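Oxysterol-binding protein homolog 1 (Saccharomyces cerevisiae, PDB 5H28) carries sterols and other lipids between membranes through the cytosol, its ankyrin-repeat domain, the part in this structure, targeting it to the nucleus-vacuole junction by binding NVJ1. Local coordinates at residues A[82-88]-A[115-119]; A[158-164]-A[198-204]. One frame throughout, in Å; residues are numbered along the deposited sequence.

In the fold
Both contacts belong to the ankyrin-repeat domain, built of helices and loops without strands, which is needed for targeting to the nucleus-vacuole junction through NVJ1 and is separate from the lipid-carrying domain of the whole protein. Contact 1 joins two loops, 82-88 (ahead of helix 89-95) and 115-119 (ahead of helix 130-156), largely through polar groups. Contact 2 lays the starts of helices 160-167 and 199-207 alongside each other through an aromatic and aliphatic interface edged by charges. They follow one another along the chain, on opposite sides of its centre, with their own centres 34 Å apart and nearest atoms about 18 Å apart. Helix 130-156 runs between them in sequence, and its C-terminal end packs against Leu-163 of contact 2.

Contact 1: residues A[82-88]-A[115-119]; sequences RDSNGNT and VLNNS
Val-115 opens the contact by laying CG1 against both Thr-88 CG2, at 3.6 Å, and the aliphatic stem of Arg-82; CG1 stands anti to the backbone N (chi1 177°). One residue on, the carbonyl O of Leu-116 takes a hydrogen bond from Arg-82 NH2 (2.9 Å), in the carbonyl plane and on a lone pair, with a weak second bond from Arg-82 NE. A bend at chi3 of Arg-82 turns the guanidinium to this oxygen, with one face over Gly-86 CA. Asn-117 ND2 then gives a nearly straight bond to Asn-87 OD1 at 2.9 Å; the two amides lie side by side, their planes 61° apart. Asn-117 CA also makes a CA-H...O contact of 3.3 Å with Gly-86 O. Asn-118 N donates to Asn-85 O (2.8 Å, 171°), and a water donating to that same oxygen is weakly bonded by Ser-119 N. The 82-88 loop is shaped by a type I turn and by Asp-83 OD1, which accepts Asn-85 N and Asn-87 N from opposite faces of its carboxylate. Successive loops of the ankyrin stack are thus joined chiefly by directional bonds to main-chain carbonyls and between two buried amides, which would favour one register of the two loops.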
loop_
_atom_site.group_PDB
_atom_site.type_symbol
_atom_site.label_atom_id
_atom_site.label_comp_id
_atom_site.label_asym_id
_atom_site.label_seq_id
_atom_site.Cartn_x
_atom_site.Cartn_y
_atom_site.Cartn_z
ATOM N N ARG A 82 -12.570 6.155 -2.515
ATOM C CA ARG A 82 -12.574 6.942 -3.747
ATOM C C ARG A 82 -13.990 7.425 -4.047
ATOM O O ARG A 82 -14.941 6.635 -3.992
ATOM C CB ARG A 82 -12.056 6.104 -4.926
ATOM C CG ARG A 82 -10.595 5.681 -4.796
ATOM C CD ARG A 82 -10.127 4.796 -5.955
ATOM N NE ARG A 82 -9.797 5.537 -7.175
ATOM C CZ ARG A 82 -10.498 5.472 -8.304
ATOM N NH1 ARG A 82 -11.579 4.708 -8.371
ATOM N NH2 ARG A 82 -10.100 6.147 -9.376
ATOM N N ASP A 83 -14.137 8.716 -4.347
ATOM C CA ASP A 83 -15.450 9.259 -4.681
ATOM C C ASP A 83 -15.725 9.052 -6.171
ATOM O O ASP A 83 -14.984 8.329 -6.838
ATOM C CB ASP A 83 -15.563 10.748 -4.296
ATOM C CG ASP A 83 -14.548 11.639 -5.000
ATOM O OD1 ASP A 83 -14.061 11.287 -6.091
ATOM O OD2 ASP A 83 -14.260 12.730 -4.454
ATOM N N SER A 84 -16.778 9.674 -6.692
ATOM C CA SER A 84 -17.123 9.497 -8.100
ATOM C C SER A 84 -16.071 10.000 -9.087
ATOM O O SER A 84 -16.115 9.651 -10.266
ATOM C CB SER A 84 -18.479 10.143 -8.404
ATOM O OG SER A 84 -18.447 11.540 -8.206
ATOM N N ASN A 85 -15.139 10.827 -8.615
ATOM C CA ASN A 85 -14.061 11.334 -9.466
ATOM C C ASN A 85 -12.809 10.490 -9.259
ATOM O O ASN A 85 -11.776 10.724 -9.889
ATOM C CB ASN A 85 -13.718 12.791 -9.126
ATOM C CG ASN A 85 -14.618 13.783 -9.831
ATOM O OD1 ASN A 85 -15.026 13.561 -10.968
ATOM N ND2 ASN A 85 -14.913 14.895 -9.165
ATOM N N GLY A 86 -12.907 9.513 -8.364
ATOM C CA GLY A 86 -11.770 8.665 -8.070
ATOM C C GLY A 86 -10.872 9.317 -7.034
ATOM O O GLY A 86 -9.800 8.797 -6.729
ATOM N N ASN A 87 -11.304 10.455 -6.494
ATOM C CA ASN A 87 -10.514 11.162 -5.489
ATOM C C ASN A 87 -10.655 10.580 -4.094
ATOM O O ASN A 87 -11.741 10.175 -3.680
ATOM C CB ASN A 87 -10.900 12.642 -5.417
ATOM C CG ASN A 87 -10.428 13.427 -6.616
ATOM O OD1 ASN A 87 -9.308 13.244 -7.086
ATOM N ND2 ASN A 87 -11.280 14.324 -7.110
ATOM N N THR A 88 -9.540 10.567 -3.373
ATOM C CA THR A 88 -9.491 10.085 -1.997
ATOM C C THR A 88 -9.461 11.330 -1.119
ATOM O O THR A 88 -9.332 12.444 -1.625
ATOM C CB THR A 88 -8.190 9.324 -1.718
ATOM O OG1 THR A 88 -7.081 10.225 -1.873
ATOM C CG2 THR A 88 -8.028 8.160 -2.674
ATOM N N VAL A 115 -2.952 6.108 -4.816
ATOM C CA VAL A 115 -4.225 5.954 -5.507
ATOM C C VAL A 115 -4.364 6.997 -6.620
ATOM O O VAL A 115 -4.058 8.174 -6.428
ATOM C CB VAL A 115 -5.409 6.096 -4.522
ATOM C CG1 VAL A 115 -6.729 6.001 -5.273
ATOM C CG2 VAL A 115 -5.335 5.006 -3.457
ATOM N N LEU A 116 -4.826 6.560 -7.788
ATOM C CA LEU A 116 -5.012 7.467 -8.918
ATOM C C LEU A 116 -6.495 7.780 -9.065
ATOM O O LEU A 116 -7.332 6.895 -8.895
ATOM C CB LEU A 116 -4.512 6.813 -10.213
ATOM C CG LEU A 116 -3.062 6.330 -10.226
ATOM C CD1 LEU A 116 -2.768 5.595 -11.527
ATOM C CD2 LEU A 116 -2.139 7.513 -10.053
ATOM N N ASN A 117 -6.826 9.036 -9.353
ATOM C CA ASN A 117 -8.229 9.383 -9.551
ATOM C C ASN A 117 -8.576 9.109 -11.017
ATOM O O ASN A 117 -7.747 8.569 -11.755
ATOM C CB ASN A 117 -8.520 10.848 -9.151
ATOM C CG ASN A 117 -7.753 11.867 -9.979
ATOM O OD1 ASN A 117 -7.187 11.547 -11.018
ATOM N ND2 ASN A 117 -7.751 13.118 -9.517
ATOM N N ASN A 118 -9.787 9.454 -11.441
ATOM C CA ASN A 118 -10.201 9.187 -12.821
ATOM C C ASN A 118 -9.348 9.875 -13.877
ATOM O O ASN A 118 -9.277 9.409 -15.019
ATOM C CB ASN A 118 -11.675 9.554 -13.026
ATOM C CG ASN A 118 -12.617 8.626 -12.279
ATOM O OD1 ASN A 118 -13.836 8.710 -12.431
ATOM N ND2 ASN A 118 -12.057 7.738 -11.467
ATOM N N SER A 119 -8.706 10.979 -13.502
ATOM C CA SER A 119 -7.837 11.712 -14.420
ATOM C C SER A 119 -6.409 11.171 -14.368
ATOM O O SER A 119 -5.491 11.759 -14.937
ATOM C CB SER A 119 -7.836 13.208 -14.086
ATOM O OG SER A 119 -9.022 13.837 -14.546
HETATM O O HOH W 1 -10.648 12.741 -11.443
#

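Contact 2: residues A[158-164]-A[198-204]; sequences RDFGHLE and DVIMCRW
Phe-160 turns the edge of its ring to one face of Trp-204, an edge-to-face pair with centroids of the phenyl and the five-membered indole ring 4.9 Å apart and planes at 51°. Leu-163 covers the same indole face, its CB 3.6 Å from Trp-204 CH2. Met-201, bent at chi2 and chi3, curls CE to within 3.6 Å of Phe-160 CE1 and meets Leu-163 CD1 tip to tip, its sulfur making an oblique Met-aromatic contact with the phenyl ring. Trp-204 NE1 donates to Glu-164 OE2 at 2.9 Å, almost in the indole plane, while the carboxylate stands upright to it. The extended Arg-158 grips Asp-198 side-on: NE meets OD2 at 2.7 Å and NH2 meets OD1 at 3.0 Å, each on a syn lone pair, with the two groups nearly coplanar. Further out, Asp-198 N-caps helix 199-207, OD1 taking Met-201 N from above the carboxylate plane, and Asp-159 caps helix 160-167 likewise through His-162 N. Arg-158 ends helix 130-156 in a Schellman motif, and Phe-151, Ala-154 and Phe-155 back Leu-163. With Asp-198 both cap and salt-bridge partner, the start of helix 199-207 is tied to the link between helices 130-156 and 160-167, and the arginine would probably favour the carboxylate's ionised form.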
loop_
_atom_site.group_PDB
_atom_site.type_symbol
_atom_site.label_atom_id
_atom_site.label_comp_id
_atom_site.label_asym_id
_atom_site.label_seq_id
_atom_site.Cartn_x
_atom_site.Cartn_y
_atom_site.Cartn_z
ATOM N N ARG A 158 14.237 -14.157 7.508
ATOM C CA ARG A 158 13.362 -15.197 6.967
ATOM C C ARG A 158 12.056 -15.292 7.746
ATOM O O ARG A 158 11.657 -16.368 8.194
ATOM C CB ARG A 158 14.089 -16.547 6.974
ATOM C CG ARG A 158 13.593 -17.534 5.927
ATOM C CD ARG A 158 14.508 -18.755 5.888
ATOM N NE ARG A 158 14.234 -19.653 4.766
ATOM C CZ ARG A 158 13.390 -20.680 4.802
ATOM N NH1 ARG A 158 12.719 -20.958 5.911
ATOM N NH2 ARG A 158 13.221 -21.435 3.724
ATOM N N ASP A 159 11.396 -14.150 7.889
ATOM C CA ASP A 159 10.131 -14.050 8.607
ATOM C C ASP A 159 9.002 -13.965 7.582
ATOM O O ASP A 159 8.643 -12.874 7.128
ATOM C CB ASP A 159 10.142 -12.790 9.476
ATOM C CG ASP A 159 8.905 -12.656 10.337
ATOM O OD1 ASP A 159 7.883 -13.300 10.034
ATOM O OD2 ASP A 159 8.958 -11.885 11.317
ATOM N N PHE A 160 8.438 -15.112 7.219
ATOM C CA PHE A 160 7.364 -15.143 6.232
ATOM C C PHE A 160 6.099 -14.418 6.674
ATOM O O PHE A 160 5.386 -13.863 5.845
ATOM C CB PHE A 160 7.048 -16.590 5.841
ATOM C CG PHE A 160 8.106 -17.223 4.979
ATOM C CD1 PHE A 160 8.321 -16.778 3.677
ATOM C CD2 PHE A 160 8.902 -18.248 5.476
ATOM C CE1 PHE A 160 9.315 -17.344 2.883
ATOM C CE2 PHE A 160 9.900 -18.821 4.691
ATOM C CZ PHE A 160 10.108 -18.368 3.391
ATOM N N GLY A 161 5.815 -14.419 7.972
ATOM C CA GLY A 161 4.640 -13.712 8.447
ATOM C C GLY A 161 4.791 -12.228 8.158
ATOM O O GLY A 161 3.883 -11.583 7.636
ATOM N N HIS A 162 5.955 -11.684 8.498
ATOM C CA HIS A 162 6.231 -10.268 8.270
ATOM C C HIS A 162 6.216 -9.965 6.771
ATOM O O HIS A 162 5.655 -8.957 6.343
ATOM C CB HIS A 162 7.588 -9.900 8.873
ATOM C CG HIS A 162 7.830 -8.426 8.980
ATOM N ND1 HIS A 162 8.979 -7.904 9.536
ATOM C CD2 HIS A 162 7.085 -7.363 8.593
ATOM C CE1 HIS A 162 8.932 -6.585 9.482
ATOM N NE2 HIS A 162 7.793 -6.232 8.916
ATOM N N LEU A 163 6.826 -10.839 5.971
ATOM C CA LEU A 163 6.852 -10.644 4.522
ATOM C C LEU A 163 5.441 -10.591 3.945
ATOM O O LEU A 163 5.166 -9.803 3.045
ATOM C CB LEU A 163 7.634 -11.770 3.842
ATOM C CG LEU A 163 9.155 -11.727 3.990
ATOM C CD1 LEU A 163 9.751 -13.042 3.511
ATOM C CD2 LEU A 163 9.713 -10.564 3.188
ATOM N N GLU A 164 4.555 -11.436 4.467
ATOM C CA GLU A 164 3.172 -11.465 4.003
ATOM C C GLU A 164 2.512 -10.106 4.235
ATOM O O GLU A 164 1.825 -9.582 3.360
ATOM C CB GLU A 164 2.380 -12.543 4.746
ATOM C CG GLU A 164 2.705 -13.983 4.363
ATOM C CD GLU A 164 2.248 -14.341 2.960
ATOM O OE1 GLU A 164 1.159 -13.890 2.551
ATOM O OE2 GLU A 164 2.972 -15.090 2.270
ATOM N N ASP A 198 18.539 -20.772 -1.013
ATOM C CA ASP A 198 17.340 -20.993 -0.202
ATOM C C ASP A 198 16.214 -21.136 -1.224
ATOM O O ASP A 198 15.589 -20.145 -1.610
ATOM C CB ASP A 198 17.077 -19.779 0.695
ATOM C CG ASP A 198 15.891 -19.975 1.633
ATOM O OD1 ASP A 198 15.056 -20.871 1.388
ATOM O OD2 ASP A 198 15.785 -19.207 2.612
ATOM N N VAL A 199 15.959 -22.364 -1.658
ATOM C CA VAL A 199 14.932 -22.610 -2.670
ATOM C C VAL A 199 13.512 -22.256 -2.235
ATOM O O VAL A 199 12.730 -21.736 -3.034
ATOM C CB VAL A 199 14.965 -24.079 -3.148
ATOM C CG1 VAL A 199 13.981 -24.278 -4.292
ATOM C CG2 VAL A 199 16.372 -24.442 -3.607
ATOM N N ILE A 200 13.170 -22.526 -0.981
ATOM C CA ILE A 200 11.836 -22.200 -0.501
ATOM C C ILE A 200 11.591 -20.697 -0.613
ATOM O O ILE A 200 10.531 -20.273 -1.077
ATOM C CB ILE A 200 11.631 -22.662 0.962
ATOM C CG1 ILE A 200 11.580 -24.192 1.009
ATOM C CG2 ILE A 200 10.348 -22.065 1.534
ATOM C CD1 ILE A 200 11.383 -24.758 2.395
ATOM N N MET A 201 12.567 -19.890 -0.205
ATOM C CA MET A 201 12.396 -18.446 -0.302
ATOM C C MET A 201 12.301 -18.030 -1.766
ATOM O O MET A 201 11.512 -17.151 -2.114
ATOM C CB MET A 201 13.552 -17.704 0.371
ATOM C CG MET A 201 13.440 -16.177 0.275
ATOM S SD MET A 201 11.936 -15.495 1.024
ATOM C CE MET A 201 12.406 -15.525 2.744
ATOM N N CYS A 202 13.106 -18.651 -2.625
ATOM C CA CYS A 202 13.053 -18.320 -4.046
ATOM C C CYS A 202 11.646 -18.585 -4.582
ATOM O O CYS A 202 11.084 -17.750 -5.287
ATOM C CB CYS A 202 14.075 -19.140 -4.840
ATOM S SG CYS A 202 15.793 -18.618 -4.619
ATOM N N ARG A 203 11.078 -19.742 -4.239
ATOM C CA ARG A 203 9.732 -20.093 -4.688
ATOM C C ARG A 203 8.720 -19.070 -4.184
ATOM O O ARG A 203 7.836 -18.644 -4.928
ATOM C CB ARG A 203 9.342 -21.487 -4.185
ATOM C CG ARG A 203 10.119 -22.634 -4.809
ATOM C CD ARG A 203 9.714 -23.962 -4.175
ATOM N NE ARG A 203 10.529 -25.077 -4.654
ATOM C CZ ARG A 203 10.440 -25.608 -5.869
ATOM N NH1 ARG A 203 9.562 -25.133 -6.742
ATOM N NH2 ARG A 203 11.238 -26.607 -6.216
ATOM N N TRP A 204 8.854 -18.671 -2.922
ATOM C CA TRP A 204 7.944 -17.697 -2.326
ATOM C C TRP A 204 8.032 -16.365 -3.068
ATOM O O TRP A 204 7.020 -15.745 -3.384
ATOM C CB TRP A 204 8.291 -17.479 -0.849
ATOM C CG TRP A 204 7.244 -16.708 -0.086
ATOM C CD1 TRP A 204 6.196 -17.226 0.624
ATOM C CD2 TRP A 204 7.139 -15.283 0.029
ATOM N NE1 TRP A 204 5.449 -16.213 1.175
ATOM C CE2 TRP A 204 6.003 -15.010 0.825
ATOM C CE3 TRP A 204 7.893 -14.210 -0.464
ATOM C CZ2 TRP A 204 5.603 -13.705 1.140
ATOM C CZ3 TRP A 204 7.493 -12.912 -0.152
ATOM C CH2 TRP A 204 6.358 -12.673 0.643
#